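Geranyltranstransferase (Marinomonas sp. MED121, PDB 4F62) probably catalyses the head-to-tail condensation of isopentenyl diphosphate with allylic diphosphates, as a putative farnesyl-diphosphate synthase of the isoprenoid synthase superfamily. Local coordinates at residues 52-57 with 69-74. Residues are numbered along the deposited sequence; the frame is centred on the assembly and turned at random.
Sequences LTYASA and ASAAAL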
loop_
_atom_site.group_PDB
_atom_site.type_symbol
_atom_site.label_atom_id
_atom_site.label_comp_id
_atom_site.label_asym_id
_atom_site.label_seq_id
_atom_site.Cartn_x
_atom_site.Cartn_y
_atom_site.Cartn_z
ATOM N N LEU A 52 0.601 7.934 20.005
ATOM C CA LEU A 52 0.845 6.620 20.597
ATOM C C LEU A 52 2.199 6.061 20.174
ATOM O O LEU A 52 2.899 5.448 20.976
ATOM C CB LEU A 52 -0.238 5.626 20.165
ATOM C CG LEU A 52 -1.617 5.809 20.799
ATOM C CD1 LEU A 52 -2.617 4.908 20.081
ATOM C CD2 LEU A 52 -1.573 5.497 22.300
ATOM N N THR A 53 2.559 6.258 18.909
ATOM C CA THR A 53 3.826 5.745 18.387
ATOM C C THR A 53 5.012 6.382 19.102
ATOM O O THR A 53 5.933 5.689 19.563
ATOM C CB THR A 53 3.940 6.000 16.876
ATOM O OG1 THR A 53 2.749 5.520 16.236
ATOM C CG2 THR A 53 5.164 5.273 16.277
ATOM N N TYR A 54 4.995 7.705 19.210
ATOM C CA TYR A 54 6.099 8.393 19.866
ATOM C C TYR A 54 6.130 8.056 21.352
ATOM O O TYR A 54 7.211 7.960 21.939
ATOM C CB TYR A 54 5.988 9.907 19.687
ATOM C CG TYR A 54 6.261 10.390 18.282
ATOM C CD1 TYR A 54 7.524 10.250 17.707
ATOM C CD2 TYR A 54 5.266 11.013 17.535
ATOM C CE1 TYR A 54 7.783 10.704 16.413
ATOM C CE2 TYR A 54 5.517 11.475 16.240
ATOM C CZ TYR A 54 6.772 11.324 15.688
ATOM O OH TYR A 54 7.013 11.789 14.414
ATOM N N ALA A 55 4.947 7.903 21.959
ATOM C CA ALA A 55 4.853 7.619 23.404
ATOM C C ALA A 55 5.436 6.250 23.733
ATOM O O ALA A 55 6.097 6.070 24.753
ATOM C CB ALA A 55 3.393 7.695 23.892
ATOM N N SER A 56 5.189 5.280 22.862
ATOM C CA SER A 56 5.693 3.927 23.079
ATOM C C SER A 56 7.203 3.867 22.888
ATOM O O SER A 56 7.899 3.206 23.658
ATOM C CB SER A 56 5.014 2.944 22.129
ATOM O OG SER A 56 3.620 2.986 22.346
ATOM N N ALA A 57 7.706 4.552 21.863
ATOM C CA ALA A 57 9.155 4.639 21.660
ATOM C C ALA A 57 9.829 5.213 22.903
ATOM O O ALA A 57 10.859 4.712 23.350
ATOM C CB ALA A 57 9.487 5.489 20.439
ATOM N N ALA A 69 9.150 7.600 10.756
ATOM C CA ALA A 69 8.612 6.880 9.599
ATOM C C ALA A 69 7.341 6.103 9.953
ATOM O O ALA A 69 6.360 6.088 9.193
ATOM C CB ALA A 69 9.673 5.948 9.011
ATOM N N SER A 70 7.330 5.472 11.121
ATOM C CA SER A 70 6.137 4.722 11.544
ATOM C C SER A 70 4.947 5.623 11.823
ATOM O O SER A 70 3.806 5.330 11.405
ATOM C CB SER A 70 6.439 3.903 12.803
ATOM O OG SER A 70 7.512 2.996 12.575
ATOM N N ALA A 71 5.200 6.703 12.565
ATOM C CA ALA A 71 4.121 7.588 12.963
ATOM C C ALA A 71 3.506 8.161 11.706
ATOM O O ALA A 71 2.285 8.206 11.571
ATOM C CB ALA A 71 4.646 8.709 13.862
ATOM N N ALA A 72 4.364 8.565 10.771
ATOM C CA ALA A 72 3.906 9.165 9.522
ATOM C C ALA A 72 3.176 8.143 8.654
ATOM O O ALA A 72 2.156 8.468 8.043
ATOM C CB ALA A 72 5.091 9.758 8.757
ATOM N N ALA A 73 3.695 6.911 8.603
ATOM C CA ALA A 73 3.071 5.849 7.810
ATOM C C ALA A 73 1.694 5.517 8.354
ATOM O O ALA A 73 0.730 5.367 7.593
ATOM C CB ALA A 73 3.935 4.581 7.785
ATOM N N LEU A 74 1.606 5.387 9.673
ATOM C CA LEU A 74 0.325 5.091 10.319
ATOM C C LEU A 74 -0.682 6.212 10.060
ATOM O O LEU A 74 -1.860 5.957 9.799
ATOM C CB LEU A 74 0.524 4.907 11.829
ATOM C CG LEU A 74 1.208 3.584 12.189
ATOM C CD1 LEU A 74 1.853 3.690 13.550
ATOM C CD2 LEU A 74 0.194 2.457 12.180
#
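Thr53 and Ala71 meet where two successive helices of the all-helical isoprenoid synthase fold, 48-60 and 65-86, pack as an antiparallel helical hairpin. The short segments run at 156° to each other, with axes 9.4 Å apart at their closest, and Thr53 CA lies 5.7 Å from Ala71 CA. Thr53 and Ala71 bring short side chains together at this closest pair of CA atoms, each CB directed toward the other helix, and no hydrogen bond links the two segments.

Van der Waals contacts carry the interface, which buries 176 Å² summed over both sides. Thr53 divides its branches between two turns of helix 65-86. With OG1 beside the backbone N (chi1 -51°), CG2 lies anti to that N and reaches the start of the 69-74 segment, 3.9 Å from Ser70 CB, while OG1 faces the methyl CD1 of Leu74. On the flank, the Tyr54 ring extends past Ala71, whose methyl carbon CB meets it obliquely, 3.8 Å from Tyr54 CE2 and close to CZ as well.

The buried polar ends are satisfied mainly along their own helices: Thr53 OG1 hydrogen-bonds to Arg49 O and weakly to Ser188 O of helix 170-194, and Ser70 OG hydrogen-bonds to Leu66 O. Tyr54 OH instead hydrogen-bonds across the hairpin to Asp68 OD1, one turn from the methyl its ring touches. Helix 5-23 packs against Tyr54, and helix 170-194 against Ser70 and Leu74. Behind the interface, Leu52 O accepts two hydrogen bonds from Ser56, from N on one face of its carbonyl plane and from OG on the other, with Ser56 OG 2.9 Å from Leu52 O.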